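Side-chain contacts in Lmo0547 protein (Listeria monocytogenes, PDB 4R9N), which probably regulates transcription by binding DNA in response to a sugar effector, as other SorC-family regulators do, its putative sugar-binding domain being the part modelled here: residues Y43-S46 with K47-A50; D102-K106 with M107-S111; N132-I135 with S136-E140; I172-L175 with R176-D179; L94-N97 with Q98-D102. All blocks are in the same frame, centred on the assembly; numbering follows the deposited sequence.

Contact 1: Y43-S46 with K47-A50; sequences YTLS and KRIA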
loop_
_atom_site.group_PDB
_atom_site.type_symbol
_atom_site.label_atom_id
_atom_site.label_comp_id
_atom_site.label_asym_id
_atom_site.label_seq_id
_atom_site.Cartn_x
_atom_site.Cartn_y
_atom_site.Cartn_z
ATOM N N TYR A 43 -12.761 -9.307 4.009
ATOM C CA TYR A 43 -14.214 -9.409 4.130
ATOM C C TYR A 43 -14.853 -8.069 3.885
ATOM O O TYR A 43 -15.741 -7.951 3.022
ATOM C CB TYR A 43 -14.612 -9.956 5.472
ATOM C CG TYR A 43 -16.100 -9.876 5.741
ATOM C CD1 TYR A 43 -17.027 -10.584 4.969
ATOM C CD2 TYR A 43 -16.556 -9.065 6.718
ATOM C CE1 TYR A 43 -18.389 -10.493 5.191
ATOM C CE2 TYR A 43 -17.898 -8.963 6.962
ATOM C CZ TYR A 43 -18.824 -9.673 6.201
ATOM O OH TYR A 43 -20.185 -9.521 6.495
ATOM N N THR A 44 -14.398 -7.040 4.578
ATOM C CA THR A 44 -15.001 -5.756 4.455
ATOM C C THR A 44 -14.718 -5.057 3.149
ATOM O O THR A 44 -15.645 -4.473 2.524
ATOM C CB THR A 44 -14.596 -4.846 5.590
ATOM O OG1 THR A 44 -15.079 -5.421 6.800
ATOM C CG2 THR A 44 -15.232 -3.469 5.405
ATOM N N LEU A 45 -13.469 -5.142 2.677
ATOM C CA LEU A 45 -13.125 -4.482 1.442
ATOM C C LEU A 45 -13.681 -5.147 0.186
ATOM O O LEU A 45 -13.913 -4.431 -0.793
ATOM C CB LEU A 45 -11.629 -4.259 1.313
ATOM C CG LEU A 45 -10.964 -3.386 2.412
ATOM C CD1 LEU A 45 -9.458 -3.358 2.164
ATOM C CD2 LEU A 45 -11.466 -1.944 2.502
ATOM N N SER A 46 -13.989 -6.447 0.242
ATOM C CA SER A 46 -14.616 -7.132 -0.910
ATOM C C SER A 46 -15.910 -6.415 -1.259
ATOM O O SER A 46 -16.253 -6.245 -2.435
ATOM C CB SER A 46 -14.893 -8.623 -0.621
ATOM O OG SER A 46 -15.765 -8.716 0.470
ATOM N N LYS A 47 -16.588 -5.893 -0.254
ATOM C CA LYS A 47 -17.854 -5.167 -0.483
ATOM C C LYS A 47 -17.721 -3.817 -1.234
ATOM O O LYS A 47 -18.538 -3.471 -2.052
ATOM C CB LYS A 47 -18.563 -4.909 0.847
ATOM C CG LYS A 47 -19.476 -6.039 1.289
ATOM C CD LYS A 47 -18.820 -7.027 2.183
ATOM C CE LYS A 47 -19.812 -7.580 3.238
ATOM N NZ LYS A 47 -20.675 -8.623 2.624
ATOM N N ARG A 48 -16.656 -3.094 -0.960
ATOM C CA ARG A 48 -16.326 -1.881 -1.625
ATOM C C ARG A 48 -15.839 -2.173 -3.042
ATOM O O ARG A 48 -16.214 -1.473 -4.051
ATOM C CB ARG A 48 -15.213 -1.219 -0.826
ATOM C CG ARG A 48 -15.012 0.218 -1.035
ATOM C CD ARG A 48 -13.949 0.723 -0.080
ATOM N NE ARG A 48 -14.501 1.465 1.036
ATOM C CZ ARG A 48 -14.825 2.748 0.977
ATOM N NH1 ARG A 48 -14.700 3.422 -0.176
ATOM N NH2 ARG A 48 -15.277 3.350 2.075
ATOM N N ILE A 49 -14.973 -3.175 -3.142
ATOM C CA ILE A 49 -14.388 -3.527 -4.454
ATOM C C ILE A 49 -15.477 -3.951 -5.436
ATOM O O ILE A 49 -15.330 -3.709 -6.674
ATOM C CB ILE A 49 -13.321 -4.659 -4.300
ATOM C CG1 ILE A 49 -12.087 -4.074 -3.627
ATOM C CG2 ILE A 49 -12.957 -5.339 -5.616
ATOM C CD1 ILE A 49 -11.170 -5.114 -2.918
ATOM N N ALA A 50 -16.532 -4.608 -4.917
ATOM C CA ALA A 50 -17.700 -4.994 -5.775
ATOM C C ALA A 50 -18.249 -3.841 -6.552
ATOM O O ALA A 50 -18.812 -4.039 -7.625
ATOM C CB ALA A 50 -18.815 -5.662 -4.967
#
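The bond from I49 N to L45 O, 2.9 Å long and 168° at the hydrogen, is the straightest across this C-terminal part of helix 30-49, which packs on the Rossmann-like parallel sheet. One residue on, A50 N reaches S46 O at 3.0 Å, and a longer, more bent bond runs from K47 N to T44 O. S46 OG turns back on its own helix: with chi1 at 60° it sits between the backbone N and the carbonyl carbon and gives its proton to Y43 O at 2.7 Å, from above the carbonyl plane. R48 carries its guanidinium away from this turn, to salt bridges with E19 and E18. On the sheet side L45 CB meets I49 CD1 at 4.3 Å, and beyond them lie V219, L221 and I149. Outside, K47 bends at chi2, chi3 and chi4 to cross the Y43 side chain; its CD lies 3.3 Å from Y43 O, and its CE stands 3.8 Å from Y43 CZ.

Contact 2: D102-K106 with M107-S111; sequences DLKKK and MKCHS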
loop_
_atom_site.group_PDB
_atom_site.type_symbol
_atom_site.label_atom_id
_atom_site.label_comp_id
_atom_site.label_asym_id
_atom_site.label_seq_id
_atom_site.Cartn_x
_atom_site.Cartn_y
_atom_site.Cartn_z
ATOM N N ASP A 102 -3.327 -13.352 -8.635
ATOM C CA ASP A 102 -4.068 -14.167 -7.712
ATOM C C ASP A 102 -5.469 -13.583 -7.421
ATOM O O ASP A 102 -6.458 -14.373 -7.285
ATOM C CB ASP A 102 -3.309 -14.391 -6.414
ATOM C CG ASP A 102 -2.038 -15.205 -6.591
ATOM O OD1 ASP A 102 -1.890 -15.952 -7.595
ATOM O OD2 ASP A 102 -1.165 -15.107 -5.692
ATOM N N LEU A 103 -5.575 -12.257 -7.238
ATOM C CA LEU A 103 -6.886 -11.617 -7.096
ATOM C C LEU A 103 -7.732 -11.778 -8.379
ATOM O O LEU A 103 -8.944 -12.050 -8.300
ATOM C CB LEU A 103 -6.760 -10.122 -6.749
ATOM C CG LEU A 103 -6.218 -9.839 -5.336
ATOM C CD1 LEU A 103 -5.847 -8.366 -5.219
ATOM C CD2 LEU A 103 -7.233 -10.271 -4.287
ATOM N N LYS A 104 -7.091 -11.733 -9.535
ATOM C CA LYS A 104 -7.817 -11.857 -10.808
ATOM C C LYS A 104 -8.432 -13.245 -10.919
ATOM O O LYS A 104 -9.558 -13.418 -11.440
ATOM C CB LYS A 104 -6.862 -11.631 -11.967
ATOM C CG LYS A 104 -7.420 -11.904 -13.360
ATOM C CD LYS A 104 -6.635 -12.966 -14.119
ATOM C CE LYS A 104 -6.890 -12.956 -15.630
ATOM N NZ LYS A 104 -6.251 -11.794 -16.321
ATOM N N LYS A 105 -7.664 -14.253 -10.501
ATOM C CA LYS A 105 -8.168 -15.649 -10.520
ATOM C C LYS A 105 -9.382 -15.826 -9.576
ATOM O O LYS A 105 -10.370 -16.543 -9.926
ATOM C CB LYS A 105 -7.086 -16.610 -10.065
ATOM C CG LYS A 105 -5.997 -16.894 -11.055
ATOM C CD LYS A 105 -4.837 -17.542 -10.311
ATOM C CE LYS A 105 -4.876 -19.060 -10.320
ATOM N NZ LYS A 105 -3.902 -19.601 -11.303
ATOM N N LYS A 106 -9.321 -15.192 -8.396
ATOM C CA LYS A 106 -10.453 -15.225 -7.433
ATOM C C LYS A 106 -11.725 -14.527 -7.958
ATOM O O LYS A 106 -12.844 -14.986 -7.651
ATOM C CB LYS A 106 -10.058 -14.693 -6.044
ATOM C CG LYS A 106 -9.095 -15.615 -5.282
ATOM C CD LYS A 106 -8.708 -15.132 -3.920
ATOM C CE LYS A 106 -7.855 -16.175 -3.202
ATOM N NZ LYS A 106 -7.697 -15.880 -1.789
HETATM N N MSE A 107 -11.596 -13.434 -8.703
HETATM C CA MSE A 107 -12.766 -12.659 -9.206
HETATM C C MSE A 107 -13.127 -12.938 -10.641
HETATM O O MSE A 107 -14.056 -12.306 -11.209
HETATM C CB MSE A 107 -12.552 -11.157 -8.980
HETATM C CG MSE A 107 -12.501 -10.867 -7.524
HETATM SE SE MSE A 107 -12.475 -8.932 -7.169
HETATM C CE MSE A 107 -10.537 -8.819 -6.992
ATOM N N LYS A 108 -12.353 -13.814 -11.272
ATOM C CA LYS A 108 -12.456 -14.132 -12.701
ATOM C C LYS A 108 -12.536 -12.901 -13.580
ATOM O O LYS A 108 -13.366 -12.804 -14.486
ATOM C CB LYS A 108 -13.675 -15.042 -12.936
ATOM C CG LYS A 108 -13.598 -16.354 -12.205
ATOM C CD LYS A 108 -14.809 -17.219 -12.557
ATOM C CE LYS A 108 -14.733 -18.598 -11.910
ATOM N NZ LYS A 108 -13.507 -19.327 -12.352
ATOM N N CYS A 109 -11.646 -11.949 -13.324
ATOM C CA CYS A 109 -11.736 -10.598 -13.929
ATOM C C CYS A 109 -10.546 -10.298 -14.849
ATOM O O CYS A 109 -9.872 -11.226 -15.302
ATOM C CB CYS A 109 -11.931 -9.578 -12.785
ATOM S SG CYS A 109 -10.485 -9.362 -11.746
ATOM N N HIS A 110 -10.327 -9.046 -15.201
ATOM C CA HIS A 110 -9.187 -8.659 -16.040
ATOM C C HIS A 110 -8.029 -8.165 -15.140
ATOM O O HIS A 110 -8.231 -7.729 -13.991
ATOM C CB HIS A 110 -9.592 -7.573 -17.007
ATOM C CG HIS A 110 -10.875 -7.861 -17.727
ATOM N ND1 HIS A 110 -10.964 -8.787 -18.750
ATOM C CD2 HIS A 110 -12.118 -7.352 -17.557
ATOM C CE1 HIS A 110 -12.214 -8.834 -19.181
ATOM N NE2 HIS A 110 -12.933 -7.975 -18.476
ATOM N N SER A 111 -6.819 -8.227 -15.666
ATOM C CA SER A 111 -5.630 -7.659 -14.941
ATOM C C SER A 111 -4.608 -7.258 -15.943
ATOM O O SER A 111 -4.649 -7.747 -17.113
ATOM C CB SER A 111 -5.038 -8.692 -13.960
ATOM O OG SER A 111 -4.594 -9.846 -14.651
HETATM O O HOH W 1 -6.809 -9.917 -18.325
#
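K104 O accepts from C109 N at 3.2 Å where helix 96-107 stops: K108, with positive phi (47°), is the first residue to leave helical geometry, and the chain then turns into strand 110-111. One step earlier M107 N still makes a regular helical bond to L103 O. K104 carries the side-chain contact. Its chi1 is trans (172°), and bends at chi2 and chi4 carry the chain past the C109 carbonyl, K104 CG lying 3.2 Å from C109 O, to the start of the strand. There K104 NZ donates to S111 OG at 3.1 Å. A water accepts from K104 NZ at 2.8 Å and from S111 N at 3.2 Å, so the lysine reaches the serine directly at OG and through the water at N. The selenomethionine M107 bends at chi3 and sets its CE 4.0 Å from L103 CB; both residues pack on F70 and I80. C109 SG lies 3.8 Å from K104 CA and also faces I80. The contact is a helix-to-strand turn of a Rossmann-like alpha/beta fold, leading from helix 96-107 into the outermost strand, 110-111, of the parallel sheet.

Contact 3: N132-I135 with S136-E140; sequences NKYI and SEVLE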
loop_
_atom_site.group_PDB
_atom_site.type_symbol
_atom_site.label_atom_id
_atom_site.label_comp_id
_atom_site.label_asym_id
_atom_site.label_seq_id
_atom_site.Cartn_x
_atom_site.Cartn_y
_atom_site.Cartn_z
ATOM N N ASN A 132 8.945 2.656 -22.628
ATOM C CA ASN A 132 8.345 1.598 -23.460
ATOM C C ASN A 132 6.820 1.706 -23.387
ATOM O O ASN A 132 6.267 1.988 -22.297
ATOM C CB ASN A 132 8.760 0.195 -22.970
ATOM C CG ASN A 132 7.794 -0.905 -23.426
ATOM O OD1 ASN A 132 6.887 -1.275 -22.708
ATOM N ND2 ASN A 132 7.973 -1.388 -24.632
ATOM N N LYS A 133 6.129 1.434 -24.505
ATOM C CA LYS A 133 4.667 1.672 -24.542
ATOM C C LYS A 133 3.776 0.746 -23.705
ATOM O O LYS A 133 2.762 1.193 -23.213
ATOM C CB LYS A 133 4.134 1.746 -25.980
ATOM C CG LYS A 133 3.958 0.402 -26.658
ATOM C CD LYS A 133 4.142 0.493 -28.173
ATOM C CE LYS A 133 5.618 0.604 -28.551
ATOM N NZ LYS A 133 5.811 0.741 -30.030
ATOM N N TYR A 134 4.071 -0.536 -23.542
ATOM C CA TYR A 134 3.163 -1.282 -22.654
ATOM C C TYR A 134 3.441 -0.918 -21.205
ATOM O O TYR A 134 2.487 -0.826 -20.434
ATOM C CB TYR A 134 3.041 -2.795 -22.938
ATOM C CG TYR A 134 1.935 -3.574 -22.126
ATOM C CD1 TYR A 134 0.567 -3.672 -22.523
ATOM C CD2 TYR A 134 2.286 -4.253 -20.988
ATOM C CE1 TYR A 134 -0.379 -4.416 -21.748
ATOM C CE2 TYR A 134 1.367 -4.983 -20.217
ATOM C CZ TYR A 134 0.045 -5.094 -20.570
ATOM O OH TYR A 134 -0.733 -5.883 -19.670
ATOM N N ILE A 135 4.680 -0.597 -20.833
ATOM C CA ILE A 135 4.918 -0.134 -19.467
ATOM C C ILE A 135 4.193 1.189 -19.216
ATOM O O ILE A 135 3.467 1.366 -18.221
ATOM C CB ILE A 135 6.399 0.053 -19.232
ATOM C CG1 ILE A 135 7.037 -1.329 -19.251
ATOM C CG2 ILE A 135 6.642 0.755 -17.934
ATOM C CD1 ILE A 135 8.527 -1.295 -19.339
ATOM N N SER A 136 4.384 2.137 -20.140
ATOM C CA SER A 136 3.746 3.428 -20.000
ATOM C C SER A 136 2.214 3.256 -19.901
ATOM O O SER A 136 1.582 3.928 -19.120
ATOM C CB SER A 136 4.083 4.366 -21.182
ATOM O OG SER A 136 3.528 5.654 -20.907
ATOM N N GLU A 137 1.619 2.380 -20.700
ATOM C CA GLU A 137 0.171 2.267 -20.626
ATOM C C GLU A 137 -0.323 1.687 -19.316
ATOM O O GLU A 137 -1.353 2.148 -18.792
ATOM C CB GLU A 137 -0.442 1.493 -21.779
ATOM C CG GLU A 137 -1.931 1.113 -21.564
ATOM C CD GLU A 137 -2.955 2.264 -21.285
ATOM O OE1 GLU A 137 -2.642 3.405 -20.828
ATOM O OE2 GLU A 137 -4.161 1.994 -21.505
ATOM N N VAL A 138 0.401 0.722 -18.756
ATOM C CA VAL A 138 -0.005 0.210 -17.455
ATOM C C VAL A 138 0.203 1.253 -16.346
ATOM O O VAL A 138 -0.640 1.331 -15.437
ATOM C CB VAL A 138 0.692 -1.128 -17.176
ATOM C CG1 VAL A 138 0.364 -1.613 -15.761
ATOM C CG2 VAL A 138 0.213 -2.167 -18.196
ATOM N N LEU A 139 1.285 2.021 -16.380
ATOM C CA LEU A 139 1.444 3.088 -15.433
ATOM C C LEU A 139 0.292 4.071 -15.546
ATOM O O LEU A 139 -0.204 4.543 -14.529
ATOM C CB LEU A 139 2.786 3.805 -15.552
ATOM C CG LEU A 139 4.041 2.977 -15.248
ATOM C CD1 LEU A 139 5.305 3.779 -15.603
ATOM C CD2 LEU A 139 4.000 2.522 -13.804
ATOM N N GLU A 140 -0.093 4.462 -16.781
ATOM C CA GLU A 140 -1.199 5.414 -16.893
ATOM C C GLU A 140 -2.527 4.868 -16.395
ATOM O O GLU A 140 -3.326 5.583 -15.775
ATOM C CB GLU A 140 -1.335 5.883 -18.336
ATOM C CG GLU A 140 -0.159 6.726 -18.814
ATOM C CD GLU A 140 0.036 7.996 -18.001
ATOM O OE1 GLU A 140 -0.952 8.564 -17.429
ATOM O OE2 GLU A 140 1.202 8.416 -17.933
#
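At the N-terminus of helix 133-143, N132 is the N-cap, and it holds the first turn with side chain and backbone alike. Its OD1 accepts from I135 N at 3.0 Å, a nearly straight capping bond (167° at the hydrogen), while its backbone O takes S136 N at 2.9 Å. The usual helical bonds follow, among them L139 N to I135 O. Y134 leaves the backbone with chi1 near trans (-172°), which lays the ring beside the next turn, and V138 CG2 comes over one face in a CH-pi contact. V138 CG2 is 3.9 Å from the Y134 ring centroid, 22° off the normal and offset toward the rim, and 3.7 Å from Y134 CE2. The Y134 ring also meets that of Y115, and its hydroxyl has a weak hydrogen bond with Y113 N. I135 and L139 lie side by side and point the same way, with I135 CG2 4.0 Å from L139 CD1. I135 packs on A116, and V138 on K112 and L114. Together these make an asparagine-capped helix start with i to i+4 packing, its inner flank lying against residues 112-116, just beyond strand 110-111.

Contact 4: I172-L175 with R176-D179; sequences IEEL and RYKD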
loop_
_atom_site.group_PDB
_atom_site.type_symbol
_atom_site.label_atom_id
_atom_site.label_comp_id
_atom_site.label_asym_id
_atom_site.label_seq_id
_atom_site.Cartn_x
_atom_site.Cartn_y
_atom_site.Cartn_z
ATOM N N ILE A 172 19.717 2.730 3.720
ATOM C CA ILE A 172 19.051 3.146 4.975
ATOM C C ILE A 172 19.683 4.422 5.561
ATOM O O ILE A 172 18.982 5.328 6.031
ATOM C CB ILE A 172 18.949 1.986 5.985
ATOM C CG1 ILE A 172 18.028 0.904 5.388
ATOM C CG2 ILE A 172 18.530 2.528 7.364
ATOM C CD1 ILE A 172 18.030 -0.440 6.077
ATOM N N GLU A 173 20.999 4.518 5.519
ATOM C CA GLU A 173 21.611 5.709 6.045
ATOM C C GLU A 173 21.304 6.947 5.201
ATOM O O GLU A 173 21.093 8.002 5.734
ATOM C CB GLU A 173 23.069 5.485 6.363
ATOM C CG GLU A 173 23.197 4.544 7.570
ATOM C CD GLU A 173 22.172 4.830 8.697
ATOM O OE1 GLU A 173 21.823 6.013 8.912
ATOM O OE2 GLU A 173 21.696 3.887 9.373
ATOM N N GLU A 174 21.171 6.786 3.912
ATOM C CA GLU A 174 20.726 7.887 3.049
ATOM C C GLU A 174 19.325 8.355 3.450
ATOM O O GLU A 174 19.081 9.565 3.642
ATOM C CB GLU A 174 20.867 7.468 1.567
ATOM C CG GLU A 174 20.083 8.266 0.546
ATOM C CD GLU A 174 20.534 9.702 0.345
ATOM O OE1 GLU A 174 21.475 10.162 1.026
ATOM O OE2 GLU A 174 19.885 10.379 -0.507
ATOM N N LEU A 175 18.419 7.403 3.655
ATOM C CA LEU A 175 17.050 7.713 4.046
ATOM C C LEU A 175 16.990 8.422 5.369
ATOM O O LEU A 175 16.297 9.417 5.464
ATOM C CB LEU A 175 16.201 6.415 4.035
ATOM C CG LEU A 175 16.100 5.723 2.661
ATOM C CD1 LEU A 175 15.277 4.454 2.733
ATOM C CD2 LEU A 175 15.408 6.607 1.638
ATOM N N ARG A 176 17.757 7.961 6.382
ATOM C CA ARG A 176 17.841 8.636 7.667
ATOM C C ARG A 176 18.360 10.054 7.515
ATOM O O ARG A 176 17.811 10.996 8.066
ATOM C CB ARG A 176 18.775 7.872 8.652
ATOM C CG ARG A 176 18.233 7.785 10.081
ATOM C CD ARG A 176 18.986 6.792 10.974
ATOM N NE ARG A 176 18.053 5.847 11.634
ATOM C CZ ARG A 176 18.026 4.515 11.462
ATOM N NH1 ARG A 176 18.891 3.894 10.658
ATOM N NH2 ARG A 176 17.115 3.779 12.126
ATOM N N TYR A 177 19.460 10.184 6.788
ATOM C CA TYR A 177 20.067 11.470 6.586
ATOM C C TYR A 177 19.082 12.436 5.947
ATOM O O TYR A 177 19.117 13.633 6.237
ATOM C CB TYR A 177 21.309 11.299 5.696
ATOM C CG TYR A 177 22.044 12.594 5.411
ATOM C CD1 TYR A 177 22.627 13.318 6.451
ATOM C CD2 TYR A 177 22.164 13.088 4.111
ATOM C CE1 TYR A 177 23.294 14.493 6.207
ATOM C CE2 TYR A 177 22.872 14.260 3.853
ATOM C CZ TYR A 177 23.412 14.957 4.911
ATOM O OH TYR A 177 24.101 16.131 4.698
ATOM N N LYS A 178 18.216 11.899 5.098
ATOM C CA LYS A 178 17.176 12.694 4.406
ATOM C C LYS A 178 15.858 12.813 5.192
ATOM O O LYS A 178 14.847 13.258 4.662
ATOM C CB LYS A 178 16.949 12.124 3.032
ATOM C CG LYS A 178 18.105 12.270 2.031
ATOM C CD LYS A 178 18.260 13.682 1.521
ATOM C CE LYS A 178 19.485 13.830 0.611
ATOM N NZ LYS A 178 19.413 13.166 -0.750
ATOM N N ASP A 179 15.875 12.387 6.435
ATOM C CA ASP A 179 14.733 12.529 7.356
ATOM C C ASP A 179 13.492 11.805 6.891
ATOM O O ASP A 179 12.329 12.216 7.125
ATOM C CB ASP A 179 14.443 14.006 7.677
ATOM C CG ASP A 179 15.657 14.723 8.239
ATOM O OD1 ASP A 179 16.294 14.185 9.185
ATOM O OD2 ASP A 179 15.972 15.814 7.712
#
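E174 starts out trans at chi1 (162°) and bends at chi2, swinging its carboxylate along the helix toward K178, whose chain folds back at chi2 (-74°) and chi4 to meet it. The two side chains form an i to i+4 salt bridge: K178 NZ lies 2.8 Å from E174 OE2, on the syn side of the carboxylate and slightly out of its plane. Both groups have second partners, T198 OG1 for the glutamate oxygen and the K197 carbonyl for the lysine, which fasten this side of the helix to the loop before helix 199-202. A second bridge, less certain because E173 and R176 are each modelled in two conformers, pairs these residues in the conformers described here. Their flat groups are only 15° apart, and E173 OE2 comes to the guanidinium edge at 3.1 Å from R176 NH1, through a weak, bent hydrogen bond. In that conformer Y156 gives the guanidinium a cation-pi partner. Beneath, L175 packs on P155 and Y156. The backbone closes with D179 N bonded to R176 O at 2.9 Å and V180 N to L175 O: D179, at positive phi, is the C-prime residue of a Schellman motif ending helix 169-177.

Contact 5: L94-N97 with Q98-D102; sequences LHSN and QICYD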
loop_
_atom_site.group_PDB
_atom_site.type_symbol
_atom_site.label_atom_id
_atom_site.label_comp_id
_atom_site.label_asym_id
_atom_site.label_seq_id
_atom_site.Cartn_x
_atom_site.Cartn_y
_atom_site.Cartn_z
ATOM N N LEU A 94 5.439 -11.825 -2.959
ATOM C CA LEU A 94 5.052 -10.497 -2.442
ATOM C C LEU A 94 4.903 -9.394 -3.524
ATOM O O LEU A 94 4.484 -8.271 -3.186
ATOM C CB LEU A 94 6.137 -10.011 -1.465
ATOM C CG LEU A 94 6.451 -10.824 -0.220
ATOM C CD1 LEU A 94 7.359 -10.000 0.700
ATOM C CD2 LEU A 94 5.211 -11.263 0.563
ATOM N N HIS A 95 5.313 -9.691 -4.757
ATOM C CA HIS A 95 5.278 -8.761 -5.897
ATOM C C HIS A 95 3.909 -8.482 -6.361
ATOM O O HIS A 95 3.063 -9.396 -6.389
ATOM C CB HIS A 95 6.040 -9.370 -7.080
ATOM C CG HIS A 95 7.500 -9.499 -6.827
ATOM N ND1 HIS A 95 8.410 -9.757 -7.833
ATOM C CD2 HIS A 95 8.213 -9.405 -5.683
ATOM C CE1 HIS A 95 9.627 -9.802 -7.318
ATOM N NE2 HIS A 95 9.535 -9.579 -6.018
ATOM N N SER A 96 3.695 -7.223 -6.667
ATOM C CA SER A 96 2.410 -6.693 -7.104
ATOM C C SER A 96 1.828 -7.555 -8.240
ATOM O O SER A 96 0.671 -7.897 -8.206
ATOM C CB SER A 96 2.608 -5.288 -7.611
ATOM O OG SER A 96 1.391 -4.581 -7.721
ATOM N N ASN A 97 2.644 -7.941 -9.213
ATOM C CA ASN A 97 2.119 -8.712 -10.353
ATOM C C ASN A 97 1.474 -10.028 -9.993
ATOM O O ASN A 97 0.414 -10.358 -10.528
ATOM C CB ASN A 97 3.208 -9.008 -11.400
ATOM C CG ASN A 97 3.569 -7.780 -12.221
ATOM O OD1 ASN A 97 2.698 -7.087 -12.732
ATOM N ND2 ASN A 97 4.864 -7.572 -12.438
ATOM N N GLN A 98 2.121 -10.792 -9.122
ATOM C CA GLN A 98 1.626 -12.060 -8.669
ATOM C C GLN A 98 0.390 -11.874 -7.767
ATOM O O GLN A 98 -0.566 -12.655 -7.873
ATOM C CB GLN A 98 2.660 -12.807 -7.859
ATOM C CG GLN A 98 2.188 -14.188 -7.403
ATOM C CD GLN A 98 2.084 -15.199 -8.541
ATOM O OE1 GLN A 98 2.976 -15.290 -9.398
ATOM N NE2 GLN A 98 0.991 -15.961 -8.565
ATOM N N ILE A 99 0.409 -10.846 -6.893
ATOM C CA ILE A 99 -0.766 -10.539 -6.090
ATOM C C ILE A 99 -2.014 -10.220 -6.974
ATOM O O ILE A 99 -3.137 -10.704 -6.756
ATOM C CB ILE A 99 -0.485 -9.409 -5.071
ATOM C CG1 ILE A 99 0.525 -9.881 -4.004
ATOM C CG2 ILE A 99 -1.763 -8.969 -4.395
ATOM C CD1 ILE A 99 1.180 -8.729 -3.275
ATOM N N CYS A 100 -1.781 -9.364 -7.967
ATOM C CA CYS A 100 -2.830 -8.963 -8.892
ATOM C C CYS A 100 -3.382 -10.164 -9.637
ATOM O O CYS A 100 -4.610 -10.264 -9.840
ATOM C CB CYS A 100 -2.379 -7.885 -9.895
ATOM S SG CYS A 100 -2.155 -6.288 -9.129
ATOM N N TYR A 101 -2.508 -11.041 -10.092
ATOM C CA TYR A 101 -2.935 -12.236 -10.793
ATOM C C TYR A 101 -3.791 -13.127 -9.863
ATOM O O TYR A 101 -4.844 -13.621 -10.263
ATOM C CB TYR A 101 -1.747 -13.002 -11.327
ATOM C CG TYR A 101 -2.193 -14.157 -12.210
ATOM C CD1 TYR A 101 -2.214 -15.445 -11.723
ATOM C CD2 TYR A 101 -2.601 -13.936 -13.505
ATOM C CE1 TYR A 101 -2.658 -16.499 -12.500
ATOM C CE2 TYR A 101 -3.015 -14.996 -14.310
ATOM C CZ TYR A 101 -3.053 -16.267 -13.773
ATOM O OH TYR A 101 -3.434 -17.362 -14.520
ATOM N N ASP A 102 -3.327 -13.352 -8.635
ATOM C CA ASP A 102 -4.068 -14.167 -7.712
ATOM C C ASP A 102 -5.469 -13.583 -7.421
ATOM O O ASP A 102 -6.458 -14.373 -7.285
ATOM C CB ASP A 102 -3.309 -14.391 -6.414
ATOM C CG ASP A 102 -2.038 -15.205 -6.591
ATOM O OD1 ASP A 102 -1.890 -15.952 -7.595
ATOM O OD2 ASP A 102 -1.165 -15.107 -5.692
#
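The backbone bonding of helix 96-107 begins with I99 N giving to H95 O at 3.1 Å. C100 N follows, reaching S96 O at 2.9 Å. Both bonds are close to straight at the hydrogen; N97 O then accepts Y101 N at 3.0 Å with more bend. The side-chain polar atoms of this first turn look beyond the helix for partners. S96 OG is bonded to the S58 carbonyl. The buried N97 amide is satisfied at both ends, its OD1 taking the backbone N-H of L114 and its ND2 giving to G86 O, which binds the helix start to two neighbouring loops. H95 stands at the N-cap, and the helix lies on the parallel sheet of a Rossmann-like alpha/beta domain, with S96, N97 and C100 against P82 and with I99 and C100 against I57. I99 sends its CD1 back under the turn, 3.3 Å from L94 O, and also packs on R64 and A67 of helix 61-69. On the outer surface a trans chi1 (-178°) and a bend at chi2 turn the Q98 amide along the helix. Q98 NE2 donates to D102 OD1 at 3.0 Å, meeting the carboxylate on its syn side but 34° out of plane. D102 OD2 has a separate partner, a salt bridge to R64 NH2.

Contacts 2 and 5 share D102 and are the two ends of helix 96-107: the first turn fixes buried polar groups to neighbouring loops, whereas the last turns into an edge strand, with a lysine and a water tying across the turn. Contact 1, toward the C-terminal end of helix 30-49, touches contact 2 by packing of I49 CG2 on M107 SE, 3.9 Å apart. Contact 3 starts another helix about 5 Å from contact 2 at the nearest atoms, relying on an asparagine cap and a ring face. Contact 4 lies across the chain's centre from contacts 1 and 2, and is the one with salt bridges between its own two segments. All five are only partly buried, contact 5 having the most buried residues.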